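Local coordinates for protein putative glycoside hydrolase (Parabacteroides distasonis ATCC 8503, PDB 3GYC) that probably hydrolyses glycosidic bonds, as a TIM-barrel member of the cellulase-like family whose natural substrate is not established, at residues W22-L27 with S113-L118; A53-A58 with L158-P163; L73-N78 with S84-E89. All coordinates share one frame; numbering follows the deposited sequence.

Interactions 1 and 2 are buried and belong to the same parallel barrel sheet: strands 17-23 and 53-57 lie side by side in it, and the partners are the loops that follow strands 109-113 and 153-157. They touch each other, Tyr116 OH probably bonding to Leu158 O. Interaction 1 is made of rings and aliphatic carbon, whereas interaction 2 is a single polar bond between an arginine and an asparagine. Interaction 3 lies at the surface, in a small antiparallel hairpin nested within the chain loops closed by both others; backbone bonds and waters hold it. Arg117 joins it to interaction 1 by donating from NH1 to Lys74 O.

Interaction 1: W22-L27 with S113-L118; sequences WDFSWL and SSWYRL. With EDO (1,2-ethanediol), chain F.
Phe24 stands with its edge against one face of the Trp115 indole, in a T-shaped pair whose planes meet at 78°; its CE2 lies 3.5 Å from Trp115 CG. Farther along the same indole face, Asp23 CB makes a CH-pi contact over the six-membered ring, 3.8 Å from CH2 of Trp115. The phenyl ring is itself covered: Arg117 CD sits over its centre, 3.8 Å from Phe24 CG, and Asp23 OD2 lies above the opposite face near the rim. Bends at chi2 (-79°) and chi3 (-74°) fold the Arg117 chain across the phenyl, while the charged end contributes at most a long, weak cation-pi attraction. That end is held elsewhere, by a salt bridge from NE to Glu28 and a hydrogen bond from NH1 to Lys74 O. NH1 also donates to O2 of an ethanediol, 2.9 Å away, which takes a second bond from Leu118 N. Asp23 OD2 accepts from both Ser25 N and Ser25 OG, capping the short helix that begins there. The contact thus joins the end of strand 17-23 to the loop after strand 109-113, across strand 53-57, whose Asp57 touches Phe24 and whose Arg55 touches Trp115.

Interaction 2: A53-A58 with L158-P163; sequences AIRIDA and LCNEWP
Asn160 OD1 accepts a hydrogen bond from Arg55 NH2 at 2.8 Å, with a nearly straight N-H...O angle of 165°. The donor arrives in the carbonyl plane on a lone pair of OD1, and the oxygen in turn lies almost in the guanidinium plane, so both flat groups meet at their edges with their planes only 29° apart. Arg55 reaches this point from the middle of strand 53-57 by an extended chain: CG is anti to the backbone N (chi1 172°), and the run from CG to NE is stretched out across the barrel end. NH1 of Arg55 makes a salt bridge to Glu305, so one guanidinium spans the loop after strand 153-157 and the region after strand 301-303. Behind the amide, Asn160 ND2 gives a weak bond of 3.4 Å to Glu161 OE1, and Trp115 and His234 pack against the asparagine side chain. Glu161 OE2 is bonded to His234 ND1. An alanine here has no guanidinium, which would probably leave the asparagine amide less firmly fixed in its rotation and Glu305 without its positive partner. An Asn-Glu pair after the fourth barrel strand and a glutamate after the seventh are the catalytic signature of clan GH-A glycosidases; Asn160, Glu161 and Glu305 occupy matching places, consistent with an active site here, although these roles are inferred. Arg55 would then be a second-shell residue whose two NH groups set the positions of one glutamate directly and of the asparagine beside the other. The chemistry is that of a buried, directional polar network, in which one guanidinium N-H goes to the neutral amide oxygen of Asn160 and the charge is met by Glu305.

Interaction 3: L73-N78 with S84-E89; sequences LKEVWN and SPDMNE. With EDO (1,2-ethanediol), chain E.
Leu73 and Asn88 form an antiparallel hydrogen-bonded pair, joining strands 71-73 and 88-90 as a hairpin. Leu73 N donates to Asn88 O at 2.7 Å with an N-H...O angle of 172°, and Asn88 N returns a longer bond of 3.2 Å to Leu73 O. That carbonyl also takes a weak bond from a water which donates to Asp86 O as well, and the CA of selenomethionine Met87 makes a CA-H...O contact with it. Farther along, direct backbone bonds give way to a second water, which accepts from Val76 N and donates to Ser84 O at 2.6 Å. Beyond it, Pro85 CA approaches Trp77 O at 3.4 Å in another CA-H...O contact. Glu75 folds back at chi2 (-79°) so that its carboxylate lies beside Asp86, OE1 being 3.8 Å from Asp86 OD1; this pairing of like charges is probably somewhat unfavourable. Asp86 OD1 accepts from Met87 N. The Asn88 amide is engaged at both ends: ND2 donates in its plane to Ser84 OG at 2.8 Å, and OD1 accepts from Glu89 N and from O2 of an ethanediol. Outward from the hairpin, Ser84 OG and Asn88 ND2 bond to Glu28, at the end of helix 25-28, while the backbone of Lys74 bonds to that of Leu118, tying the hairpin to the loop after strand 109-113.

Interaction 1: W22-L27 with S113-L118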
loop_
_atom_site.group_PDB
_atom_site.type_symbol
_atom_site.label_atom_id
_atom_site.label_comp_id
_atom_site.label_asym_id
_atom_site.label_seq_id
_atom_site.Cartn_x
_atom_site.Cartn_y
_atom_site.Cartn_z
ATOM N N TRP A 22 6.100 -2.572 2.485
ATOM C CA TRP A 22 6.644 -3.219 3.686
ATOM C C TRP A 22 5.783 -2.935 4.927
ATOM O O TRP A 22 6.133 -3.351 6.051
ATOM C CB TRP A 22 8.111 -2.880 3.876
ATOM C CG TRP A 22 9.051 -3.712 3.003
ATOM C CD1 TRP A 22 8.700 -4.554 1.999
ATOM C CD2 TRP A 22 10.507 -3.673 2.985
ATOM N NE1 TRP A 22 9.831 -5.127 1.414
ATOM C CE2 TRP A 22 10.941 -4.615 2.022
ATOM C CE3 TRP A 22 11.461 -3.051 3.774
ATOM C CZ2 TRP A 22 12.274 -4.854 1.768
ATOM C CZ3 TRP A 22 12.764 -3.294 3.527
ATOM C CH2 TRP A 22 13.170 -4.183 2.526
ATOM N N ASP A 23 4.648 -2.264 4.692
ATOM C CA ASP A 23 3.552 -2.111 5.645
ATOM C C ASP A 23 4.035 -1.851 7.093
ATOM O O ASP A 23 4.778 -0.916 7.329
ATOM C CB ASP A 23 2.614 -3.339 5.520
ATOM C CG ASP A 23 3.384 -4.701 5.635
ATOM O OD1 ASP A 23 3.951 -5.153 4.598
ATOM O OD2 ASP A 23 3.477 -5.272 6.754
ATOM N N PHE A 24 3.600 -2.673 8.037
ATOM C CA PHE A 24 4.045 -2.587 9.428
ATOM C C PHE A 24 5.064 -3.709 9.721
ATOM O O PHE A 24 5.626 -3.781 10.816
ATOM C CB PHE A 24 2.830 -2.585 10.383
ATOM C CG PHE A 24 1.696 -3.482 9.967
ATOM C CD1 PHE A 24 1.644 -4.814 10.389
ATOM C CD2 PHE A 24 0.667 -2.998 9.177
ATOM C CE1 PHE A 24 0.542 -5.641 10.001
ATOM C CE2 PHE A 24 -0.406 -3.810 8.804
ATOM C CZ PHE A 24 -0.452 -5.131 9.218
ATOM N N SER A 25 5.386 -4.540 8.705
ATOM C CA SER A 25 6.364 -5.595 8.897
ATOM C C SER A 25 7.804 -5.065 9.134
ATOM O O SER A 25 8.567 -5.676 9.864
ATOM C CB SER A 25 6.332 -6.570 7.729
ATOM O OG SER A 25 5.070 -7.196 7.553
ATOM N N TRP A 26 8.156 -3.917 8.548
ATOM C CA TRP A 26 9.479 -3.361 8.688
ATOM C C TRP A 26 9.861 -3.147 10.161
ATOM O O TRP A 26 11.046 -3.265 10.525
ATOM C CB TRP A 26 9.589 -2.010 7.888
ATOM C CG TRP A 26 8.820 -0.895 8.534
ATOM C CD1 TRP A 26 7.514 -0.603 8.364
ATOM C CD2 TRP A 26 9.316 0.048 9.493
ATOM N NE1 TRP A 26 7.150 0.452 9.173
ATOM C CE2 TRP A 26 8.244 0.892 9.846
ATOM C CE3 TRP A 26 10.542 0.252 10.090
ATOM C CZ2 TRP A 26 8.377 1.918 10.761
ATOM C CZ3 TRP A 26 10.683 1.251 10.980
ATOM C CH2 TRP A 26 9.612 2.081 11.318
ATOM N N LEU A 27 8.874 -2.795 10.983
ATOM C CA LEU A 27 9.135 -2.552 12.397
ATOM C C LEU A 27 8.824 -3.792 13.233
ATOM O O LEU A 27 9.563 -4.085 14.180
ATOM C CB LEU A 27 8.290 -1.361 12.881
ATOM C CG LEU A 27 8.536 -0.867 14.295
ATOM C CD1 LEU A 27 10.017 -0.479 14.464
ATOM C CD2 LEU A 27 7.520 0.295 14.631
ATOM N N SER A 113 2.056 5.618 4.980
ATOM C CA SER A 113 0.652 5.309 5.135
ATOM C C SER A 113 0.469 4.866 6.585
ATOM O O SER A 113 1.416 4.910 7.381
ATOM C CB SER A 113 0.274 4.163 4.162
ATOM O OG SER A 113 -1.124 3.961 4.123
ATOM N N SER A 114 -0.726 4.382 6.912
ATOM C CA SER A 114 -0.946 3.714 8.209
ATOM C C SER A 114 -2.135 2.786 8.163
ATOM O O SER A 114 -3.120 3.049 7.460
ATOM C CB SER A 114 -1.144 4.695 9.370
ATOM O OG SER A 114 -0.971 3.980 10.600
ATOM N N TRP A 115 -1.994 1.692 8.893
ATOM C CA TRP A 115 -3.036 0.718 9.165
ATOM C C TRP A 115 -3.568 0.931 10.604
ATOM O O TRP A 115 -4.400 0.164 11.077
ATOM C CB TRP A 115 -2.502 -0.703 8.987
ATOM C CG TRP A 115 -2.254 -1.105 7.588
ATOM C CD1 TRP A 115 -2.977 -2.002 6.849
ATOM C CD2 TRP A 115 -1.158 -0.667 6.728
ATOM N NE1 TRP A 115 -2.369 -2.157 5.597
ATOM C CE2 TRP A 115 -1.292 -1.336 5.498
ATOM C CE3 TRP A 115 -0.092 0.229 6.892
ATOM C CZ2 TRP A 115 -0.407 -1.128 4.419
ATOM C CZ3 TRP A 115 0.777 0.423 5.850
ATOM C CH2 TRP A 115 0.600 -0.239 4.610
ATOM N N TYR A 116 -3.072 1.971 11.290
ATOM C CA TYR A 116 -3.498 2.329 12.647
ATOM C C TYR A 116 -3.568 1.098 13.579
ATOM O O TYR A 116 -4.639 0.735 14.106
ATOM C CB TYR A 116 -4.823 3.087 12.548
ATOM C CG TYR A 116 -4.629 4.365 11.802
ATOM C CD1 TYR A 116 -4.154 5.505 12.470
ATOM C CD2 TYR A 116 -4.902 4.462 10.443
ATOM C CE1 TYR A 116 -3.933 6.694 11.795
ATOM C CE2 TYR A 116 -4.672 5.646 9.749
ATOM C CZ TYR A 116 -4.186 6.760 10.431
ATOM O OH TYR A 116 -3.950 7.954 9.785
ATOM N N ARG A 117 -2.415 0.460 13.729
ATOM C CA ARG A 117 -2.265 -0.751 14.512
ATOM C C ARG A 117 -2.793 -0.496 15.903
ATOM O O ARG A 117 -2.528 0.549 16.482
ATOM C CB ARG A 117 -0.813 -1.195 14.547
ATOM C CG ARG A 117 -0.309 -1.658 13.179
ATOM C CD ARG A 117 -0.773 -3.097 12.847
ATOM N NE ARG A 117 -0.005 -4.059 13.648
ATOM C CZ ARG A 117 -0.479 -4.765 14.670
ATOM N NH1 ARG A 117 -1.756 -4.676 15.056
ATOM N NH2 ARG A 117 0.329 -5.572 15.321
ATOM N N LEU A 118 -3.587 -1.427 16.394
ATOM C CA LEU A 118 -4.167 -1.298 17.735
ATOM C C LEU A 118 -3.199 -1.704 18.824
ATOM O O LEU A 118 -2.788 -2.875 18.914
ATOM C CB LEU A 118 -5.428 -2.126 17.901
ATOM C CG LEU A 118 -6.652 -1.741 17.079
ATOM C CD1 LEU A 118 -7.743 -2.796 17.287
ATOM C CD2 LEU A 118 -7.152 -0.319 17.435
HETATM C C1 EDO F . -5.412 -2.326 12.708
HETATM O O1 EDO F . -4.137 -2.367 12.027
HETATM C C2 EDO F . -5.515 -3.366 13.850
HETATM O O2 EDO F . -4.340 -3.420 14.697
#

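Interaction 2: A53-A58 with L158-P163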
loop_
_atom_site.group_PDB
_atom_site.type_symbol
_atom_site.label_atom_id
_atom_site.label_comp_id
_atom_site.label_asym_id
_atom_site.label_seq_id
_atom_site.Cartn_x
_atom_site.Cartn_y
_atom_site.Cartn_z
ATOM N N ALA A 53 11.667 2.230 -4.111
ATOM C CA ALA A 53 10.682 2.893 -3.255
ATOM C C ALA A 53 10.027 1.824 -2.345
ATOM O O ALA A 53 9.960 0.647 -2.704
ATOM C CB ALA A 53 9.605 3.647 -4.106
ATOM N N ILE A 54 9.579 2.242 -1.168
ATOM C CA ILE A 54 8.903 1.387 -0.201
ATOM C C ILE A 54 7.740 2.176 0.390
ATOM O O ILE A 54 7.852 3.369 0.608
ATOM C CB ILE A 54 9.861 0.996 0.955
ATOM C CG1 ILE A 54 11.176 0.418 0.412
ATOM C CG2 ILE A 54 9.229 0.024 1.886
ATOM C CD1 ILE A 54 12.319 0.223 1.508
ATOM N N ARG A 55 6.621 1.511 0.595
ATOM C CA ARG A 55 5.465 2.081 1.276
ATOM C C ARG A 55 5.436 1.478 2.690
ATOM O O ARG A 55 5.424 0.260 2.847
ATOM C CB ARG A 55 4.200 1.731 0.509
ATOM C CG ARG A 55 2.942 2.098 1.214
ATOM C CD ARG A 55 1.788 1.541 0.564
ATOM N NE ARG A 55 0.569 1.832 1.282
ATOM C CZ ARG A 55 -0.451 0.989 1.409
ATOM N NH1 ARG A 55 -0.377 -0.255 0.913
ATOM N NH2 ARG A 55 -1.515 1.351 2.107
ATOM N N ILE A 56 5.485 2.308 3.738
ATOM C CA ILE A 56 5.505 1.762 5.061
ATOM C C ILE A 56 4.459 2.430 5.947
ATOM O O ILE A 56 3.968 3.532 5.678
ATOM C CB ILE A 56 6.869 1.895 5.764
ATOM C CG1 ILE A 56 7.295 3.371 5.952
ATOM C CG2 ILE A 56 7.950 1.145 5.073
ATOM C CD1 ILE A 56 8.554 3.547 6.787
ATOM N N ASP A 57 4.165 1.734 7.014
ATOM C CA ASP A 57 3.326 2.305 8.065
ATOM C C ASP A 57 4.227 3.187 8.944
ATOM O O ASP A 57 5.279 2.724 9.443
ATOM C CB ASP A 57 2.685 1.201 8.888
ATOM C CG ASP A 57 1.570 1.736 9.795
ATOM O OD1 ASP A 57 1.618 2.918 10.201
ATOM O OD2 ASP A 57 0.597 0.994 10.011
ATOM N N ALA A 58 3.815 4.448 9.134
ATOM C CA ALA A 58 4.562 5.443 9.935
ATOM C C ALA A 58 4.106 5.443 11.422
ATOM O O ALA A 58 4.719 6.145 12.240
ATOM C CB ALA A 58 4.349 6.836 9.357
ATOM N N LEU A 158 -3.102 9.186 4.258
ATOM C CA LEU A 158 -3.647 9.270 5.620
ATOM C C LEU A 158 -4.291 8.022 6.136
ATOM O O LEU A 158 -4.540 7.933 7.335
ATOM C CB LEU A 158 -4.590 10.487 5.798
ATOM C CG LEU A 158 -3.852 11.807 6.066
ATOM C CD1 LEU A 158 -2.989 12.195 4.904
ATOM C CD2 LEU A 158 -4.834 12.956 6.386
ATOM N N CYS A 159 -4.600 7.065 5.263
ATOM C CA CYS A 159 -5.146 5.802 5.725
ATOM C C CYS A 159 -5.242 4.732 4.656
ATOM O O CYS A 159 -5.900 4.944 3.630
ATOM C CB CYS A 159 -6.567 6.023 6.267
ATOM S SG CYS A 159 -7.128 4.565 7.140
ATOM N N ASN A 160 -4.590 3.584 4.899
ATOM C CA ASN A 160 -4.723 2.419 4.046
ATOM C C ASN A 160 -6.172 2.032 3.837
ATOM O O ASN A 160 -6.905 1.853 4.808
ATOM C CB ASN A 160 -4.031 1.223 4.680
ATOM C CG ASN A 160 -4.256 -0.062 3.901
ATOM O OD1 ASN A 160 -3.667 -0.263 2.819
ATOM N ND2 ASN A 160 -5.096 -0.955 4.451
ATOM N N GLU A 161 -6.577 1.865 2.574
ATOM C CA GLU A 161 -7.919 1.340 2.230
ATOM C C GLU A 161 -9.056 2.026 2.941
ATOM O O GLU A 161 -9.970 1.408 3.519
ATOM C CB GLU A 161 -7.956 -0.174 2.409
ATOM C CG GLU A 161 -6.967 -0.803 1.437
ATOM C CD GLU A 161 -6.788 -2.300 1.557
ATOM O OE1 GLU A 161 -7.147 -2.882 2.616
ATOM O OE2 GLU A 161 -6.237 -2.873 0.572
ATOM N N TRP A 162 -8.992 3.347 2.869
ATOM C CA TRP A 162 -10.046 4.192 3.406
ATOM C C TRP A 162 -11.392 3.874 2.735
ATOM O O TRP A 162 -11.456 3.713 1.518
ATOM C CB TRP A 162 -9.685 5.651 3.163
ATOM C CG TRP A 162 -10.686 6.676 3.713
ATOM C CD1 TRP A 162 -11.672 7.306 3.030
ATOM C CD2 TRP A 162 -10.744 7.177 5.056
ATOM N NE1 TRP A 162 -12.352 8.168 3.860
ATOM C CE2 TRP A 162 -11.802 8.104 5.111
ATOM C CE3 TRP A 162 -10.005 6.923 6.219
ATOM C CZ2 TRP A 162 -12.134 8.785 6.277
ATOM C CZ3 TRP A 162 -10.340 7.587 7.378
ATOM C CH2 TRP A 162 -11.407 8.506 7.405
ATOM N N PRO A 163 -12.487 3.827 3.516
ATOM C CA PRO A 163 -12.563 4.038 4.953
ATOM C C PRO A 163 -12.871 2.748 5.713
ATOM O O PRO A 163 -13.690 2.761 6.612
ATOM C CB PRO A 163 -13.729 5.022 5.068
ATOM C CG PRO A 163 -14.675 4.555 4.039
ATOM C CD PRO A 163 -13.821 3.984 2.908
#

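Interaction 3: L73-N78 with S84-E89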
loop_
_atom_site.group_PDB
_atom_site.type_symbol
_atom_site.label_atom_id
_atom_site.label_comp_id
_atom_site.label_asym_id
_atom_site.label_seq_id
_atom_site.Cartn_x
_atom_site.Cartn_y
_atom_site.Cartn_z
ATOM N N LEU A 73 1.314 -4.166 20.981
ATOM C CA LEU A 73 0.306 -4.215 19.924
ATOM C C LEU A 73 -0.440 -5.535 19.924
ATOM O O LEU A 73 0.168 -6.575 20.191
ATOM C CB LEU A 73 0.953 -4.010 18.552
ATOM C CG LEU A 73 1.827 -2.770 18.353
ATOM C CD1 LEU A 73 2.368 -2.736 16.963
ATOM C CD2 LEU A 73 1.120 -1.450 18.719
ATOM N N LYS A 74 -1.749 -5.489 19.665
ATOM C CA LYS A 74 -2.571 -6.700 19.543
ATOM C C LYS A 74 -2.516 -7.130 18.103
ATOM O O LYS A 74 -2.487 -6.285 17.232
ATOM C CB LYS A 74 -4.016 -6.427 19.933
ATOM C CG LYS A 74 -4.133 -5.918 21.346
ATOM C CD LYS A 74 -5.584 -5.751 21.829
ATOM C CE LYS A 74 -6.257 -4.516 21.307
ATOM N NZ LYS A 74 -7.519 -4.285 22.092
ATOM N N GLU A 75 -2.509 -8.427 17.824
ATOM C CA GLU A 75 -2.395 -8.864 16.425
ATOM C C GLU A 75 -3.679 -8.614 15.624
ATOM O O GLU A 75 -4.795 -8.592 16.172
ATOM C CB GLU A 75 -1.952 -10.360 16.326
ATOM C CG GLU A 75 -3.001 -11.426 16.720
ATOM C CD GLU A 75 -3.189 -11.648 18.227
ATOM O OE1 GLU A 75 -2.566 -10.934 19.070
ATOM O OE2 GLU A 75 -3.958 -12.577 18.577
ATOM N N VAL A 76 -3.496 -8.370 14.335
ATOM C CA VAL A 76 -4.610 -8.223 13.408
ATOM C C VAL A 76 -5.104 -9.613 12.983
ATOM O O VAL A 76 -6.308 -9.848 12.815
ATOM C CB VAL A 76 -4.201 -7.458 12.129
ATOM C CG1 VAL A 76 -5.461 -7.020 11.386
ATOM C CG2 VAL A 76 -3.332 -6.237 12.460
ATOM N N TRP A 77 -4.166 -10.549 12.866
ATOM C CA TRP A 77 -4.451 -11.918 12.382
ATOM C C TRP A 77 -3.335 -12.859 12.788
ATOM O O TRP A 77 -2.247 -12.431 13.181
ATOM C CB TRP A 77 -4.490 -11.940 10.838
ATOM C CG TRP A 77 -3.430 -11.092 10.200
ATOM C CD1 TRP A 77 -2.076 -11.187 10.347
ATOM C CD2 TRP A 77 -3.652 -10.006 9.292
ATOM N NE1 TRP A 77 -1.449 -10.220 9.600
ATOM C CE2 TRP A 77 -2.392 -9.460 8.970
ATOM C CE3 TRP A 77 -4.793 -9.420 8.758
ATOM C CZ2 TRP A 77 -2.245 -8.361 8.100
ATOM C CZ3 TRP A 77 -4.646 -8.341 7.902
ATOM C CH2 TRP A 77 -3.383 -7.824 7.581
ATOM N N ASN A 78 -3.598 -14.143 12.696
ATOM C CA ASN A 78 -2.541 -15.104 12.861
ATOM C C ASN A 78 -2.413 -15.954 11.584
ATOM O O ASN A 78 -1.578 -16.834 11.498
ATOM C CB ASN A 78 -2.717 -15.929 14.143
ATOM C CG ASN A 78 -3.927 -16.834 14.117
ATOM O OD1 ASN A 78 -4.498 -17.140 13.078
ATOM N ND2 ASN A 78 -4.291 -17.308 15.282
ATOM N N SER A 84 2.707 -9.022 12.808
ATOM C CA SER A 84 2.789 -9.955 13.920
ATOM C C SER A 84 1.606 -10.911 14.055
ATOM O O SER A 84 0.461 -10.459 14.077
ATOM C CB SER A 84 2.883 -9.127 15.252
ATOM O OG SER A 84 3.953 -8.208 15.232
ATOM N N PRO A 85 1.870 -12.217 14.252
ATOM C CA PRO A 85 0.814 -13.198 14.397
ATOM C C PRO A 85 0.339 -13.330 15.832
ATOM O O PRO A 85 -0.468 -14.197 16.116
ATOM C CB PRO A 85 1.499 -14.509 13.988
ATOM C CG PRO A 85 2.924 -14.333 14.507
ATOM C CD PRO A 85 3.202 -12.858 14.210
ATOM N N ASP A 86 0.867 -12.483 16.716
ATOM C CA ASP A 86 0.514 -12.530 18.141
ATOM C C ASP A 86 0.943 -11.165 18.721
ATOM O O ASP A 86 1.380 -10.289 17.983
ATOM C CB ASP A 86 1.231 -13.718 18.821
ATOM C CG ASP A 86 0.507 -14.234 20.077
ATOM O OD1 ASP A 86 -0.269 -13.487 20.731
ATOM O OD2 ASP A 86 0.768 -15.403 20.452
HETATM N N MSE A 87 0.807 -10.983 20.029
HETATM C CA MSE A 87 1.177 -9.704 20.638
HETATM C C MSE A 87 2.653 -9.418 20.377
HETATM O O MSE A 87 3.494 -10.338 20.247
HETATM C CB MSE A 87 0.869 -9.685 22.123
HETATM C CG MSE A 87 -0.580 -10.039 22.411
HETATM SE SE MSE A 87 -1.189 -9.328 24.092
HETATM C CE MSE A 87 0.301 -9.905 25.247
ATOM N N ASN A 88 2.965 -8.140 20.235
ATOM C CA ASN A 88 4.329 -7.751 19.940
ATOM C C ASN A 88 4.552 -6.347 20.508
ATOM O O ASN A 88 3.589 -5.645 20.858
ATOM C CB ASN A 88 4.551 -7.796 18.430
ATOM C CG ASN A 88 6.022 -7.832 18.049
ATOM O OD1 ASN A 88 6.932 -7.889 18.914
ATOM N ND2 ASN A 88 6.270 -7.913 16.741
ATOM N N GLU A 89 5.814 -5.979 20.676
ATOM C CA GLU A 89 6.176 -4.679 21.233
ATOM C C GLU A 89 7.000 -3.938 20.253
ATOM O O GLU A 89 7.931 -4.501 19.710
ATOM C CB GLU A 89 7.037 -4.825 22.475
ATOM C CG GLU A 89 6.340 -5.337 23.689
ATOM C CD GLU A 89 7.266 -5.291 24.931
ATOM O OE1 GLU A 89 8.207 -4.425 24.959
ATOM O OE2 GLU A 89 7.030 -6.079 25.892
HETATM C C1 EDO E . 10.030 -7.438 16.823
HETATM O O1 EDO E . 9.594 -6.209 17.466
HETATM C C2 EDO E . 10.277 -8.547 17.827
HETATM O O2 EDO E . 9.075 -9.187 18.317
HETATM O O HOH W 1 0.749 -7.635 17.498
HETATM O O HOH W 2 -0.905 -8.554 12.912
#